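HupZ (Streptococcus sp. 'group A', PDB 5ESC) degrades heme in vitro and forms a dimer with a split-barrel fold related to the pyridoxamine 5'-phosphate oxidases. Local coordinates at residues Thr41-Asn47 against Pro104-Ile110; Arg53-Glu57 against Ala81-Thr85; Gly74-Thr80 against Val112-Leu118. One frame throughout, in Å; residues are numbered along the deposited sequence. Where two conformers were deposited one is given.

Contact 1: residues Thr41-Asn47 against Pro104-Ile110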
loop_
_atom_site.group_PDB
_atom_site.type_symbol
_atom_site.label_atom_id
_atom_site.label_comp_id
_atom_site.label_asym_id
_atom_site.label_seq_id
_atom_site.Cartn_x
_atom_site.Cartn_y
_atom_site.Cartn_z
ATOM N N THR A 41 11.463 15.164 1.794
ATOM C CA THR A 41 11.352 14.845 0.368
ATOM C C THR A 41 11.836 13.431 0.154
ATOM O O THR A 41 12.884 13.100 0.649
ATOM C CB THR A 41 12.185 15.816 -0.469
ATOM O OG1 THR A 41 11.951 17.136 0.002
ATOM C CG2 THR A 41 11.834 15.731 -2.041
ATOM N N PHE A 42 11.092 12.635 -0.589
ATOM C CA PHE A 42 11.564 11.348 -1.050
ATOM C C PHE A 42 11.734 11.478 -2.539
ATOM O O PHE A 42 11.093 12.347 -3.186
ATOM C CB PHE A 42 10.527 10.242 -0.866
ATOM C CG PHE A 42 10.314 9.759 0.526
ATOM C CD1 PHE A 42 11.009 8.642 1.027
ATOM C CD2 PHE A 42 9.371 10.383 1.360
ATOM C CE1 PHE A 42 10.771 8.174 2.276
ATOM C CE2 PHE A 42 9.156 9.909 2.646
ATOM C CZ PHE A 42 9.828 8.790 3.096
ATOM N N ILE A 43 12.561 10.638 -3.149
ATOM C CA ILE A 43 12.604 10.521 -4.571
ATOM C C ILE A 43 12.503 9.032 -4.878
ATOM O O ILE A 43 12.827 8.213 -3.997
ATOM C CB ILE A 43 13.845 11.176 -5.281
ATOM C CG1 ILE A 43 15.239 10.691 -4.755
ATOM C CG2 ILE A 43 13.737 12.750 -5.258
ATOM C CD1 ILE A 43 16.345 10.914 -5.711
ATOM N N TYR A 44 12.111 8.684 -6.096
ATOM C CA TYR A 44 12.164 7.303 -6.562
ATOM C C TYR A 44 12.498 7.302 -8.048
ATOM O O TYR A 44 12.253 8.285 -8.717
ATOM C CB TYR A 44 10.868 6.491 -6.251
ATOM C CG TYR A 44 9.684 6.698 -7.200
ATOM C CD1 TYR A 44 8.756 7.683 -6.970
ATOM C CD2 TYR A 44 9.513 5.891 -8.315
ATOM C CE1 TYR A 44 7.658 7.886 -7.828
ATOM C CE2 TYR A 44 8.390 6.087 -9.194
ATOM C CZ TYR A 44 7.485 7.091 -8.921
ATOM O OH TYR A 44 6.376 7.338 -9.689
ATOM N N ASN A 45 13.034 6.222 -8.564
ATOM C CA ASN A 45 13.296 6.113 -10.005
ATOM C C ASN A 45 12.054 5.548 -10.745
ATOM O O ASN A 45 11.618 4.454 -10.393
ATOM C CB ASN A 45 14.468 5.175 -10.201
ATOM C CG ASN A 45 15.759 5.827 -9.995
ATOM O OD1 ASN A 45 15.936 6.513 -9.016
ATOM N ND2 ASN A 45 16.722 5.614 -10.928
ATOM N N GLU A 46 11.488 6.261 -11.712
ATOM C CA GLU A 46 10.280 5.847 -12.384
ATOM C C GLU A 46 10.748 5.222 -13.684
ATOM O O GLU A 46 11.251 5.923 -14.534
ATOM C CB GLU A 46 9.406 7.044 -12.738
ATOM C CG GLU A 46 8.161 6.652 -13.502
ATOM C CD GLU A 46 7.412 5.499 -12.858
ATOM O OE1 GLU A 46 7.676 4.357 -13.268
ATOM O OE2 GLU A 46 6.608 5.744 -11.881
ATOM N N ASN A 47 10.566 3.945 -13.860
ATOM C CA ASN A 47 11.079 3.260 -15.050
ATOM C C ASN A 47 9.934 2.916 -15.987
ATOM O O ASN A 47 10.137 2.256 -16.998
ATOM C CB ASN A 47 11.800 1.983 -14.627
ATOM C CG ASN A 47 13.049 2.251 -13.790
ATOM O OD1 ASN A 47 13.721 3.259 -13.991
ATOM N ND2 ASN A 47 13.309 1.403 -12.790
ATOM N N PRO A 104 16.544 5.627 -15.671
ATOM C CA PRO A 104 15.117 5.958 -15.415
ATOM C C PRO A 104 14.477 6.689 -16.565
ATOM O O PRO A 104 15.117 7.486 -17.162
ATOM C CB PRO A 104 15.174 6.852 -14.150
ATOM C CG PRO A 104 16.527 7.406 -14.187
ATOM C CD PRO A 104 17.451 6.370 -14.800
ATOM N N LYS A 105 13.200 6.510 -16.791
ATOM C CA LYS A 105 12.478 7.370 -17.686
ATOM C C LYS A 105 12.237 8.733 -16.963
ATOM O O LYS A 105 12.166 9.778 -17.583
ATOM C CB LYS A 105 11.127 6.758 -17.984
ATOM C CG LYS A 105 11.151 5.590 -18.947
ATOM C CD LYS A 105 9.708 5.110 -19.268
ATOM C CE LYS A 105 9.769 4.263 -20.588
ATOM N NZ LYS A 105 9.114 2.975 -20.500
ATOM N N ALA A 106 12.107 8.713 -15.649
ATOM C CA ALA A 106 11.815 9.981 -14.927
ATOM C C ALA A 106 12.168 9.806 -13.481
ATOM O O ALA A 106 12.530 8.703 -13.073
ATOM C CB ALA A 106 10.336 10.350 -15.101
ATOM N N VAL A 107 12.046 10.870 -12.681
ATOM C CA VAL A 107 12.156 10.737 -11.261
ATOM C C VAL A 107 10.820 11.209 -10.598
ATOM O O VAL A 107 10.239 12.196 -11.042
ATOM C CB VAL A 107 13.387 11.569 -10.719
ATOM C CG1 VAL A 107 13.324 13.081 -11.032
ATOM C CG2 VAL A 107 13.649 11.259 -9.239
ATOM N N GLY A 108 10.351 10.496 -9.604
ATOM C CA GLY A 108 9.181 10.870 -8.825
ATOM C C GLY A 108 9.721 11.622 -7.609
ATOM O O GLY A 108 10.688 11.174 -7.005
ATOM N N ILE A 109 9.096 12.729 -7.192
ATOM C CA ILE A 109 9.626 13.496 -6.100
ATOM C C ILE A 109 8.435 13.705 -5.165
ATOM O O ILE A 109 7.402 14.198 -5.672
ATOM C CB ILE A 109 10.056 14.813 -6.581
ATOM C CG1 ILE A 109 11.296 14.713 -7.463
ATOM C CG2 ILE A 109 10.568 15.703 -5.396
ATOM C CD1 ILE A 109 11.081 15.653 -8.599
ATOM N N ILE A 110 8.531 13.328 -3.900
ATOM C CA ILE A 110 7.368 13.343 -3.030
ATOM C C ILE A 110 7.696 14.408 -2.001
ATOM O O ILE A 110 8.646 14.250 -1.291
ATOM C CB ILE A 110 7.137 12.016 -2.355
ATOM C CG1 ILE A 110 6.709 10.898 -3.343
ATOM C CG2 ILE A 110 6.040 12.019 -1.322
ATOM C CD1 ILE A 110 7.761 10.430 -4.281
#
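Strand 41-46 runs antiparallel to the first half of strand 106-117, their axes 4.6 Å apart at the closest. Thr41 starts the pairing with a CA-H...O contact, its CA 3.2 Å from Ile110 O. Thr41 CG2 also meets Ile109 CG2 at 3.6 Å, and its hydroxyl bonds Asp38. Phe42 and Ile110 form a hydrogen-bonded pair: Phe42 N donates to Ile110 O at 3.0 Å, and Ile110 N to Phe42 O at 2.8 Å. The Phe42 ring leads away and meets Phe77 edge-to-face. Ile43 sits opposite Ile109 in a non-hydrogen-bonded pair. Ile43 CG2 packs on Ile109 CG1 at 3.8 Å, on the face covered by Tyr89 of helix 88-97. This pairing belongs to the antiparallel sheet of the split barrel, in which strand 106-117 lies between strands 41-46 and 73-84. Tyr44 pairs with Gly108 through two 3.0 Å bonds, Tyr44 N to Gly108 O and Gly108 N to Tyr44 O. The tyrosine ring lies with one face over Gly108 N, where a CB on residue 108 would clash with Tyr44 CE1. Tyr44 OH donates to Glu46 OE2 at 2.7 Å, and Glu46 OE1 is hydrogen-bonded to Thr48 OG1. Asn45 faces Val107; its ND2 is hydrogen-bonded to Ala93 O of helix 88-97 and its OD1 to Arg35 NH2. Glu46 N donates to Ala106 O at 3.0 Å. Glu46 O accepts from Ala106 N at 3.1 Å and, weakly, from Lys105 N at 3.0 Å. Lys105 and Ala106 thus share one partner, a classic beta bulge. Past the strand, Asn47 OD1 lies 3.4 Å from Pro104 CA.

Contact 2: residues Arg53-Glu57 against Ala81-Thr85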
loop_
_atom_site.group_PDB
_atom_site.type_symbol
_atom_site.label_atom_id
_atom_site.label_comp_id
_atom_site.label_asym_id
_atom_site.label_seq_id
_atom_site.Cartn_x
_atom_site.Cartn_y
_atom_site.Cartn_z
ATOM N N ARG A 53 2.590 6.567 -11.848
ATOM C CA ARG A 53 3.040 7.732 -12.548
ATOM C C ARG A 53 1.889 8.566 -13.136
ATOM O O ARG A 53 1.886 9.822 -12.982
ATOM C CB ARG A 53 4.052 7.366 -13.671
ATOM C CG ARG A 53 4.527 8.561 -14.411
ATOM C CD ARG A 53 5.479 8.197 -15.569
ATOM N NE ARG A 53 5.969 9.378 -16.231
ATOM C CZ ARG A 53 6.928 9.326 -17.166
ATOM N NH1 ARG A 53 7.399 8.147 -17.540
ATOM N NH2 ARG A 53 7.342 10.418 -17.771
ATOM N N ILE A 54 0.926 7.874 -13.800
ATOM C CA ILE A 54 -0.213 8.497 -14.411
ATOM C C ILE A 54 -1.048 9.268 -13.351
ATOM O O ILE A 54 -1.503 10.386 -13.577
ATOM C CB ILE A 54 -1.079 7.418 -15.073
ATOM C CG1 ILE A 54 -0.298 6.729 -16.165
ATOM C CG2 ILE A 54 -2.354 7.984 -15.676
ATOM C CD1 ILE A 54 0.292 7.690 -17.131
ATOM N N ASN A 55 -1.231 8.647 -12.212
ATOM C CA ASN A 55 -1.989 9.236 -11.122
ATOM C C ASN A 55 -1.241 10.445 -10.548
ATOM O O ASN A 55 -1.865 11.498 -10.274
ATOM C CB ASN A 55 -2.245 8.186 -10.031
ATOM C CG ASN A 55 -3.239 7.090 -10.460
ATOM O OD1 ASN A 55 -3.862 7.150 -11.494
ATOM N ND2 ASN A 55 -3.350 6.065 -9.626
ATOM N N ILE A 56 0.075 10.303 -10.284
ATOM C CA ILE A 56 0.895 11.485 -9.829
ATOM C C ILE A 56 0.793 12.702 -10.792
ATOM O O ILE A 56 0.507 13.825 -10.384
ATOM C CB ILE A 56 2.379 11.140 -9.537
ATOM C CG1 ILE A 56 2.477 10.249 -8.276
ATOM C CG2 ILE A 56 3.239 12.376 -9.413
ATOM C CD1 ILE A 56 3.746 9.454 -8.212
ATOM N N GLU A 57 0.946 12.435 -12.071
ATOM C CA GLU A 57 0.795 13.500 -13.073
ATOM C C GLU A 57 -0.628 14.036 -13.127
ATOM O O GLU A 57 -0.771 15.226 -13.302
ATOM C CB GLU A 57 1.273 13.019 -14.482
ATOM C CG GLU A 57 2.725 12.617 -14.436
ATOM C CD GLU A 57 3.292 12.161 -15.798
ATOM O OE1 GLU A 57 2.622 12.414 -16.786
ATOM O OE2 GLU A 57 4.383 11.581 -15.907
ATOM N N ALA A 81 3.116 14.833 -4.920
ATOM C CA ALA A 81 4.194 14.359 -5.762
ATOM C C ALA A 81 4.211 14.946 -7.143
ATOM O O ALA A 81 3.161 15.451 -7.630
ATOM C CB ALA A 81 4.175 12.833 -5.834
ATOM N N GLU A 82 5.374 14.905 -7.798
ATOM C CA GLU A 82 5.513 15.388 -9.153
ATOM C C GLU A 82 6.487 14.471 -9.824
ATOM O O GLU A 82 7.272 13.801 -9.156
ATOM C CB GLU A 82 6.091 16.829 -9.221
ATOM C CG GLU A 82 7.169 17.192 -8.232
ATOM C CD GLU A 82 7.782 18.596 -8.462
ATOM O OE1 GLU A 82 8.295 19.181 -7.456
ATOM O OE2 GLU A 82 7.743 19.113 -9.650
ATOM N N ILE A 83 6.470 14.495 -11.138
ATOM C CA ILE A 83 7.360 13.689 -11.951
ATOM C C ILE A 83 8.227 14.695 -12.735
ATOM O O ILE A 83 7.685 15.675 -13.244
ATOM C CB ILE A 83 6.569 12.817 -12.940
ATOM C CG1 ILE A 83 5.670 11.876 -12.210
ATOM C CG2 ILE A 83 7.506 12.053 -13.884
ATOM C CD1 ILE A 83 6.376 10.713 -11.479
ATOM N N GLN A 84 9.556 14.500 -12.788
ATOM C CA GLN A 84 10.444 15.331 -13.524
ATOM C C GLN A 84 11.282 14.432 -14.469
ATOM O O GLN A 84 11.627 13.279 -14.137
ATOM C CB GLN A 84 11.312 16.244 -12.689
ATOM C CG GLN A 84 10.498 17.315 -11.908
ATOM C CD GLN A 84 11.356 18.234 -11.095
ATOM O OE1 GLN A 84 12.552 18.154 -11.167
ATOM N NE2 GLN A 84 10.754 19.071 -10.290
ATOM N N THR A 85 11.625 14.987 -15.606
ATOM C CA THR A 85 12.434 14.229 -16.580
ATOM C C THR A 85 13.778 14.915 -16.915
ATOM O O THR A 85 14.521 14.460 -17.774
ATOM C CB THR A 85 11.605 14.003 -17.825
ATOM O OG1 THR A 85 11.206 15.269 -18.358
ATOM C CG2 THR A 85 10.347 13.105 -17.565
#
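Between 53-57 and 81-85 the nearest CA atoms are those of Ala81 and Ile56, 6.0 Å apart. Helix 51-59 packs here on the antiparallel sheet of the split barrel. The axes of 53-57 and 81-84 pass 7.7 Å apart, their directions 109° apart. The Ala81 methyl points toward the helix: Ile56 CG2 meets Ala81 CB at 3.7 Å and Ala81 O at 3.6 Å. The Glu82 CA-to-CB bond points away, and its OE1 is hydrogen-bonded to His111 NE2. Glu82 N is 3.7 Å from Ile56 CG2. Ile83 again faces the helix. Ile83 CG1 packs on Ile56 CG2 at 3.7 Å. Ile83 CG2 touches Arg53 NE at 3.9 Å and Glu57 OE2 at 3.8 Å, both partners of a salt bridge with Arg53 NE 2.7 Å from Glu57 OE2. Arg53 has a second acidic partner in Asp49. Tyr44 of strand 41-46 packs on both Ile56 and Ile83. Just past the strand, Thr85 CG2 comes within 4.0 Å of Arg53 NH2. No hydrogen bond joins helix and strand here. The contact therefore rests on van der Waals packing: an apolar centre of Ile56, Ala81 and Ile83, bordered by an ion pair internal to the helix.

Contact 3: residues Gly74-Thr80 against Val112-Leu118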
loop_
_atom_site.group_PDB
_atom_site.type_symbol
_atom_site.label_atom_id
_atom_site.label_comp_id
_atom_site.label_asym_id
_atom_site.label_seq_id
_atom_site.Cartn_x
_atom_site.Cartn_y
_atom_site.Cartn_z
ATOM N N GLY A 74 5.987 0.972 11.944
ATOM C CA GLY A 74 5.722 1.497 10.627
ATOM C C GLY A 74 5.285 2.924 10.593
ATOM O O GLY A 74 4.874 3.510 11.643
ATOM N N TYR A 75 5.401 3.511 9.409
ATOM C CA TYR A 75 5.022 4.914 9.217
ATOM C C TYR A 75 4.372 5.083 7.885
ATOM O O TYR A 75 4.709 4.369 6.909
ATOM C CB TYR A 75 6.257 5.795 9.288
ATOM C CG TYR A 75 6.899 5.849 10.656
ATOM C CD1 TYR A 75 6.441 6.752 11.655
ATOM C CD2 TYR A 75 7.954 4.994 10.955
ATOM C CE1 TYR A 75 7.030 6.751 12.920
ATOM C CE2 TYR A 75 8.547 4.978 12.202
ATOM C CZ TYR A 75 8.100 5.858 13.161
ATOM O OH TYR A 75 8.737 5.795 14.341
ATOM N N ARG A 76 3.485 6.042 7.836
ATOM C CA ARG A 76 2.781 6.436 6.616
ATOM C C ARG A 76 3.155 7.924 6.350
ATOM O O ARG A 76 2.975 8.777 7.253
ATOM C CB ARG A 76 1.256 6.266 6.846
ATOM C CG ARG A 76 0.328 6.835 5.762
ATOM C CD ARG A 76 -1.122 6.334 5.878
ATOM N NE ARG A 76 -1.723 6.776 7.120
ATOM C CZ ARG A 76 -2.530 7.818 7.246
ATOM N NH1 ARG A 76 -2.933 8.520 6.196
ATOM N NH2 ARG A 76 -2.983 8.149 8.445
ATOM N N PHE A 77 3.726 8.205 5.178
ATOM C CA PHE A 77 4.109 9.556 4.756
ATOM C C PHE A 77 3.051 10.046 3.737
ATOM O O PHE A 77 2.774 9.416 2.648
ATOM C CB PHE A 77 5.508 9.538 4.166
ATOM C CG PHE A 77 6.543 9.037 5.105
ATOM C CD1 PHE A 77 6.726 7.693 5.306
ATOM C CD2 PHE A 77 7.296 9.917 5.875
ATOM C CE1 PHE A 77 7.626 7.205 6.247
ATOM C CE2 PHE A 77 8.233 9.451 6.788
ATOM C CZ PHE A 77 8.390 8.072 6.988
ATOM N N VAL A 78 2.442 11.165 4.029
ATOM C CA VAL A 78 1.441 11.715 3.164
ATOM C C VAL A 78 1.921 12.981 2.524
ATOM O O VAL A 78 2.479 13.841 3.243
ATOM C CB VAL A 78 0.132 12.029 3.907
ATOM C CG1 VAL A 78 -0.940 12.589 2.945
ATOM C CG2 VAL A 78 -0.411 10.788 4.600
ATOM N N GLY A 79 1.639 13.176 1.228
ATOM C CA GLY A 79 2.009 14.472 0.611
ATOM C C GLY A 79 1.585 14.608 -0.814
ATOM O O GLY A 79 0.580 13.951 -1.231
ATOM N N THR A 80 2.292 15.462 -1.558
ATOM C CA THR A 80 2.014 15.711 -2.935
ATOM C C THR A 80 3.290 15.405 -3.741
ATOM O O THR A 80 4.374 15.664 -3.250
ATOM C CB THR A 80 1.552 17.174 -3.173
ATOM O OG1 THR A 80 1.035 17.274 -4.501
ATOM C CG2 THR A 80 2.686 18.218 -3.023
ATOM N N VAL A 112 6.715 15.670 1.359
ATOM C CA VAL A 112 6.079 15.152 2.513
ATOM C C VAL A 112 5.374 16.266 3.308
ATOM O O VAL A 112 5.973 17.299 3.621
ATOM C CB VAL A 112 7.047 14.375 3.392
ATOM C CG1 VAL A 112 6.388 14.029 4.729
ATOM C CG2 VAL A 112 7.476 13.115 2.701
ATOM N N GLU A 113 4.090 16.074 3.582
ATOM C CA GLU A 113 3.261 17.064 4.345
ATOM C C GLU A 113 2.909 16.622 5.739
ATOM O O GLU A 113 2.868 17.439 6.655
ATOM C CB GLU A 113 1.958 17.391 3.581
ATOM C CG GLU A 113 2.236 18.120 2.268
ATOM C CD GLU A 113 1.013 18.301 1.349
ATOM O OE1 GLU A 113 -0.105 17.772 1.539
ATOM O OE2 GLU A 113 1.175 19.024 0.379
ATOM N N ARG A 114 2.624 15.348 5.900
ATOM C CA ARG A 114 2.391 14.752 7.211
ATOM C C ARG A 114 2.885 13.346 7.320
ATOM O O ARG A 114 3.062 12.656 6.289
ATOM C CB ARG A 114 0.945 14.826 7.610
ATOM C CG ARG A 114 -0.023 15.040 6.534
ATOM C CD ARG A 114 -1.104 16.058 6.836
ATOM N NE ARG A 114 -2.288 15.522 6.174
ATOM C CZ ARG A 114 -2.542 15.542 4.852
ATOM N NH1 ARG A 114 -1.711 16.131 3.979
ATOM N NH2 ARG A 114 -3.665 14.966 4.407
ATOM N N ILE A 115 3.166 12.943 8.550
ATOM C CA ILE A 115 3.678 11.638 8.889
ATOM C C ILE A 115 2.804 11.036 10.018
ATOM O O ILE A 115 2.352 11.758 10.934
ATOM C CB ILE A 115 5.131 11.682 9.303
ATOM C CG1 ILE A 115 5.981 12.429 8.256
ATOM C CG2 ILE A 115 5.600 10.243 9.615
ATOM C CD1 ILE A 115 7.377 12.810 8.737
ATOM N N PHE A 116 2.489 9.743 9.883
ATOM C CA PHE A 116 1.618 8.993 10.865
ATOM C C PHE A 116 2.331 7.737 11.254
ATOM O O PHE A 116 2.979 7.113 10.426
ATOM C CB PHE A 116 0.245 8.658 10.287
ATOM C CG PHE A 116 -0.560 9.879 9.921
ATOM C CD1 PHE A 116 -1.242 10.610 10.907
ATOM C CD2 PHE A 116 -0.602 10.340 8.633
ATOM C CE1 PHE A 116 -1.979 11.749 10.571
ATOM C CE2 PHE A 116 -1.340 11.476 8.286
ATOM C CZ PHE A 116 -2.033 12.187 9.242
ATOM N N ASN A 117 2.304 7.431 12.543
ATOM C CA ASN A 117 2.974 6.271 13.073
ATOM C C ASN A 117 1.950 5.175 12.836
ATOM O O ASN A 117 0.785 5.412 13.082
ATOM C CB ASN A 117 3.285 6.471 14.590
ATOM C CG ASN A 117 4.453 5.586 15.110
ATOM O OD1 ASN A 117 4.468 4.351 14.920
ATOM N ND2 ASN A 117 5.412 6.222 15.817
ATOM N N LEU A 118 2.356 4.012 12.319
ATOM C CA LEU A 118 1.426 2.867 12.216
ATOM C C LEU A 118 1.642 1.908 13.408
ATOM O O LEU A 118 1.145 0.796 13.372
ATOM C CB LEU A 118 1.566 2.099 10.902
ATOM C CG LEU A 118 1.467 2.874 9.602
ATOM C CD1 LEU A 118 2.054 2.002 8.512
ATOM C CD2 LEU A 118 0.062 3.339 9.225
HETATM O O HOH W 1 5.966 2.572 14.196
#
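This antiparallel pairing joins strands 73-84 and 106-117 in the split-barrel sheet and includes a classic beta bulge. Gly74 O accepts from Leu118 N at 2.7 Å. A water takes a bond from Gly74 N at 2.8 Å and gives one to Asn117 OD1 at 2.4 Å, bridging the strand ends. Asn117 OD1 is also bonded to Gln119. Arg76 and Phe116 form a hydrogen-bonded pair, with Arg76 N to Phe116 O and Phe116 N to Arg76 O both 2.8 Å. Arg76 NH2 lies over one face of the Phe116 ring, 3.2 Å from Phe116 CD2. The guanidinium also makes a salt bridge to Glu63. Val78 CG2 meets the edge of the same ring at Phe116 CE2, 3.9 Å away. On the other face of the sheet, Phe77 CD2 packs on Ile115 CG1 at 3.7 Å, and helix 4-12 covers both residues. Val78 N donates to Arg114 O at 2.8 Å. Val78 O accepts from Glu113 N at 2.8 Å and from Arg114 N at 3.1 Å, which makes the bulge and shifts the register so that Gly79 faces Val112. Asn27, Gln25 and Pro30 of the second subunit pack on Arg76, Val78 and Leu118 respectively. Here one face meets helix 4-12 and the other the second subunit, consistent with a dimeric split barrel of the FMN-binding clan.

Overall arrangement
Contacts 1 and 3 are strand pairings within one antiparallel sheet; contact 2 packs helix 51-59 on it. Strand 106-117 lies between 41-46, its partner in contact 1, and 73-84, its partner in contact 3. Strand 73-84 serves contacts 2 and 3. Along the chain the segments come as 41-47, 53-57, 74-80, 81-85, 104-110 and 112-118. Contacts 1 and 2 have centres about 8 Å apart, and Val107 and Ile109 link them through probable backbone hydrogen bonds to Gln84 and Glu82. The centre of contact 3 is about 18 Å from each. Phe42 still reaches Phe77 and Val112. The two long strands run from where helix 51-59 packs to the region that also meets the second subunit.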